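PDB 7JKA: m3DLH protein from Halieaceae bacterium, which probably hydrolyses ester or lactone bonds as a dienelactone hydrolase of the alpha/beta-hydrolase clan, with phosphotriesterase activity also suggested. Local coordinates for residues Phe207-Ala219 with Gly227-Ala241. Residues are numbered along the deposited sequence; the frame is centred on the assembly and turned at random.
Sequences FYGNAAHSFTDPA and GLAYEPLTEARSWTA
Loop laces to loop and then packs on a helix here: the turn-rich chain leaving strand 203-208 pairs with the lead-in to the last helix, 232-250. His-213 bridges to Leu-228 by two backbone bonds, His-213 N to Gly-227 O (2.8 Å) and Ala-229 N back to His-213 O (3.1 Å). Further along, Glu-231 N donates to Phe-215 O at 3.0 Å. One water joins Ala-212 N to Ala-229 O. From the helix, Thr-234 sets its methyl CG2 over one face of Phe-215, a CH-pi contact 3.7 Å from the ring centroid, and against CB and CG of Tyr-208. Phe-215 takes a chi1 of 60°, with CG between its own N and carbonyl carbon, which brings the ring under that methyl; Ser-238 OG lies at the ring's edge.

In the alpha/beta-hydrolase fold, the loop after this strand carries the histidine of the catalytic triad. His-213 fits that role: its ND1 bonds to Asp-181, and its side chain touches Cys-132 of the probable nucleophile elbow. The bridge to Leu-228 holds the histidine's backbone, while Leu-228 CD1 lies alongside its CB.

Glu-231 is the N-cap of the helix. Its OE2 takes Thr-234 N and Thr-234 OG1 from the same face of the carboxylate, with a weak third bond from Asn-210 ND2; Thr-234 OG1 to Glu-231 OE2 is 2.6 Å. Beyond the Ser-214 to Asp-217 turn, Pro-218 CA lies over one face of the Tyr-230 ring, offset toward its rim, 3.7 Å from the centroid. Tyr-230 OH donates to Glu-235 OE1 (2.5 Å), and the other carboxylate oxygen forms salt bridges with Arg-61 and Arg-64, on helix 56-67.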
# COMPACT_ATOMS: atom_id res chain seq x y z
N PHE A 207 -2.66 -7.49 15.36
CA PHE A 207 -4.02 -7.09 15.72
C PHE A 207 -3.91 -5.89 16.65
O PHE A 207 -3.37 -6.00 17.76
CB PHE A 207 -4.75 -8.23 16.45
CG PHE A 207 -5.15 -9.39 15.58
CD1 PHE A 207 -4.21 -10.30 15.12
CD2 PHE A 207 -6.48 -9.59 15.27
CE1 PHE A 207 -4.59 -11.39 14.34
CE2 PHE A 207 -6.89 -10.70 14.49
CZ PHE A 207 -5.93 -11.58 14.01
N TYR A 208 -4.43 -4.74 16.21
CA TYR A 208 -4.50 -3.54 17.04
C TYR A 208 -5.91 -3.46 17.64
O TYR A 208 -6.88 -3.17 16.94
CB TYR A 208 -4.18 -2.29 16.23
CG TYR A 208 -2.73 -2.22 15.83
CD1 TYR A 208 -1.78 -1.76 16.73
CD2 TYR A 208 -2.31 -2.58 14.56
CE1 TYR A 208 -0.43 -1.68 16.37
CE2 TYR A 208 -0.98 -2.51 14.20
CZ TYR A 208 -0.04 -2.05 15.11
OH TYR A 208 1.30 -1.96 14.76
N GLY A 209 -6.02 -3.74 18.94
CA GLY A 209 -7.33 -3.86 19.53
C GLY A 209 -8.17 -2.61 19.46
O GLY A 209 -9.40 -2.69 19.36
N ASN A 210 -7.54 -1.44 19.51
CA ASN A 210 -8.33 -0.22 19.58
C ASN A 210 -9.12 0.06 18.30
O ASN A 210 -10.08 0.84 18.33
CB ASN A 210 -7.42 0.99 19.84
CG ASN A 210 -6.78 0.98 21.23
OD1 ASN A 210 -7.29 0.37 22.18
ND2 ASN A 210 -5.66 1.69 21.34
N ALA A 211 -8.76 -0.56 17.19
CA ALA A 211 -8.96 0.03 15.88
C ALA A 211 -9.91 -0.77 15.01
O ALA A 211 -9.96 -2.01 15.08
CB ALA A 211 -7.63 0.17 15.16
N ALA A 212 -10.62 -0.06 14.13
CA ALA A 212 -11.49 -0.69 13.14
C ALA A 212 -10.95 -0.41 11.75
O ALA A 212 -9.74 -0.28 11.57
CB ALA A 212 -12.93 -0.19 13.29
N HIS A 213 -11.83 -0.30 10.75
CA HIS A 213 -11.35 0.04 9.42
C HIS A 213 -10.99 1.52 9.34
O HIS A 213 -11.48 2.36 10.10
CB HIS A 213 -12.41 -0.29 8.37
CG HIS A 213 -11.85 -0.58 7.01
ND1 HIS A 213 -11.12 -1.72 6.74
CD2 HIS A 213 -11.91 0.12 5.85
CE1 HIS A 213 -10.76 -1.72 5.47
NE2 HIS A 213 -11.22 -0.61 4.91
N SER A 214 -10.08 1.84 8.41
CA SER A 214 -9.70 3.21 8.08
C SER A 214 -9.10 3.94 9.28
O SER A 214 -9.23 5.17 9.40
CB SER A 214 -10.88 3.98 7.51
OG SER A 214 -11.30 3.35 6.31
N PHE A 215 -8.40 3.21 10.15
CA PHE A 215 -7.93 3.83 11.38
C PHE A 215 -6.84 4.87 11.15
O PHE A 215 -6.56 5.65 12.06
CB PHE A 215 -7.46 2.76 12.38
CG PHE A 215 -6.33 1.90 11.89
CD1 PHE A 215 -5.02 2.40 11.81
CD2 PHE A 215 -6.55 0.56 11.63
CE1 PHE A 215 -3.98 1.55 11.42
CE2 PHE A 215 -5.53 -0.29 11.22
CZ PHE A 215 -4.23 0.20 11.11
N THR A 216 -6.24 4.94 9.95
CA THR A 216 -5.23 5.96 9.69
C THR A 216 -5.81 7.26 9.15
O THR A 216 -5.05 8.22 8.96
CB THR A 216 -4.20 5.46 8.67
OG1 THR A 216 -4.87 5.21 7.42
CG2 THR A 216 -3.51 4.19 9.14
N ASP A 217 -7.11 7.34 8.91
CA ASP A 217 -7.66 8.51 8.22
C ASP A 217 -8.48 9.35 9.19
O ASP A 217 -9.57 8.93 9.60
CB ASP A 217 -8.53 8.08 7.04
CG ASP A 217 -8.96 9.25 6.17
OD1 ASP A 217 -8.43 10.37 6.37
OD2 ASP A 217 -9.84 9.07 5.30
N PRO A 218 -8.01 10.56 9.55
CA PRO A 218 -8.82 11.47 10.38
C PRO A 218 -10.19 11.77 9.79
O PRO A 218 -11.12 12.13 10.51
CB PRO A 218 -7.96 12.74 10.46
CG PRO A 218 -6.57 12.26 10.27
CD PRO A 218 -6.66 11.11 9.29
N ALA A 219 -10.32 11.61 8.47
CA ALA A 219 -11.57 11.86 7.76
C ALA A 219 -12.47 10.63 7.70
O ALA A 219 -13.51 10.68 7.04
CB ALA A 219 -11.28 12.37 6.34
N GLY A 227 -17.60 0.92 12.22
CA GLY A 227 -16.72 0.11 11.40
C GLY A 227 -15.61 0.91 10.75
O GLY A 227 -14.51 0.38 10.57
N LEU A 228 -15.87 2.16 10.38
CA LEU A 228 -14.84 3.06 9.86
C LEU A 228 -14.65 4.20 10.85
O LEU A 228 -15.59 4.96 11.11
CB LEU A 228 -15.23 3.60 8.48
CG LEU A 228 -14.62 2.83 7.29
CD1 LEU A 228 -15.36 1.53 7.04
CD2 LEU A 228 -14.60 3.69 6.04
N ALA A 229 -13.44 4.32 11.39
CA ALA A 229 -13.17 5.31 12.42
C ALA A 229 -11.68 5.57 12.52
O ALA A 229 -10.88 4.63 12.44
CB ALA A 229 -13.72 4.86 13.78
N TYR A 230 -11.31 6.83 12.70
CA TYR A 230 -9.93 7.22 12.94
C TYR A 230 -9.50 6.80 14.35
O TYR A 230 -10.27 6.92 15.31
CB TYR A 230 -9.79 8.74 12.79
CG TYR A 230 -8.39 9.29 13.02
CD1 TYR A 230 -7.30 8.78 12.32
CD2 TYR A 230 -8.17 10.36 13.89
CE1 TYR A 230 -6.02 9.29 12.51
CE2 TYR A 230 -6.90 10.88 14.08
CZ TYR A 230 -5.83 10.35 13.39
OH TYR A 230 -4.56 10.86 13.57
N GLU A 231 -8.27 6.30 14.47
CA GLU A 231 -7.75 5.87 15.76
C GLU A 231 -6.30 6.35 15.84
O GLU A 231 -5.38 5.68 15.35
CB GLU A 231 -7.87 4.35 15.94
CG GLU A 231 -8.05 3.92 17.41
CD GLU A 231 -6.86 4.33 18.26
OE1 GLU A 231 -6.79 5.50 18.71
OE2 GLU A 231 -5.97 3.49 18.46
N PRO A 232 -6.07 7.52 16.45
CA PRO A 232 -4.73 8.12 16.34
C PRO A 232 -3.65 7.31 17.03
O PRO A 232 -2.51 7.31 16.56
CB PRO A 232 -4.91 9.51 16.99
CG PRO A 232 -6.09 9.36 17.87
CD PRO A 232 -7.00 8.35 17.23
N LEU A 233 -3.97 6.60 18.11
CA LEU A 233 -2.95 5.79 18.77
C LEU A 233 -2.47 4.67 17.85
O LEU A 233 -1.27 4.44 17.69
CB LEU A 233 -3.51 5.22 20.08
CG LEU A 233 -2.53 4.71 21.13
CD1 LEU A 233 -1.38 5.69 21.32
CD2 LEU A 233 -3.26 4.48 22.45
N THR A 234 -3.42 3.95 17.24
CA THR A 234 -3.06 2.89 16.31
C THR A 234 -2.39 3.45 15.06
O THR A 234 -1.47 2.82 14.52
CB THR A 234 -4.31 2.09 15.91
OG1 THR A 234 -4.89 1.50 17.09
CG2 THR A 234 -3.95 1.00 14.93
N GLU A 235 -2.81 4.62 14.60
CA GLU A 235 -2.11 5.25 13.48
C GLU A 235 -0.64 5.44 13.81
O GLU A 235 0.24 5.07 13.03
CB GLU A 235 -2.75 6.60 13.12
CG GLU A 235 -1.99 7.22 11.93
CD GLU A 235 -2.41 8.64 11.61
OE1 GLU A 235 -2.85 9.36 12.53
OE2 GLU A 235 -2.27 9.04 10.42
N ALA A 236 -0.34 5.95 15.00
CA ALA A 236 1.04 6.20 15.38
C ALA A 236 1.81 4.90 15.58
O ALA A 236 2.95 4.75 15.11
CB ALA A 236 1.08 7.04 16.64
N ARG A 237 1.20 3.94 16.28
CA ARG A 237 1.90 2.68 16.54
C ARG A 237 2.22 1.94 15.25
O ARG A 237 3.32 1.40 15.08
CB ARG A 237 1.04 1.78 17.44
CG ARG A 237 0.93 2.26 18.87
CD ARG A 237 -0.23 1.57 19.53
NE ARG A 237 -0.23 1.84 20.95
CZ ARG A 237 -1.17 1.39 21.79
NH1 ARG A 237 -2.17 0.66 21.34
NH2 ARG A 237 -1.08 1.67 23.08
N SER A 238 1.24 1.84 14.34
CA SER A 238 1.47 1.13 13.10
C SER A 238 2.47 1.86 12.21
O SER A 238 3.28 1.21 11.54
CB SER A 238 0.14 0.92 12.35
OG SER A 238 -0.51 2.14 12.04
N TRP A 239 2.47 3.20 12.20
CA TRP A 239 3.50 3.92 11.45
C TRP A 239 4.88 3.64 12.02
O TRP A 239 5.85 3.45 11.27
CB TRP A 239 3.20 5.42 11.49
CG TRP A 239 3.94 6.24 10.48
CD1 TRP A 239 4.96 7.12 10.74
CD2 TRP A 239 3.71 6.28 9.07
NE1 TRP A 239 5.38 7.69 9.56
CE2 TRP A 239 4.63 7.20 8.52
CE3 TRP A 239 2.82 5.63 8.20
CZ2 TRP A 239 4.68 7.50 7.15
CZ3 TRP A 239 2.86 5.93 6.84
CH2 TRP A 239 3.79 6.85 6.33
N THR A 240 4.99 3.60 13.35
CA THR A 240 6.27 3.25 13.96
C THR A 240 6.69 1.84 13.59
O THR A 240 7.87 1.58 13.32
CB THR A 240 6.16 3.40 15.48
OG1 THR A 240 6.00 4.79 15.79
CG2 THR A 240 7.42 2.88 16.20
N ALA A 241 5.74 0.89 13.60
CA ALA A 241 6.10 -0.47 13.23
C ALA A 241 6.60 -0.53 11.80
O ALA A 241 7.58 -1.23 11.51
CB ALA A 241 4.90 -1.40 13.44
O HOH W 1 2.99 -1.56 16.77
O HOH W 2 -10.52 2.75 14.32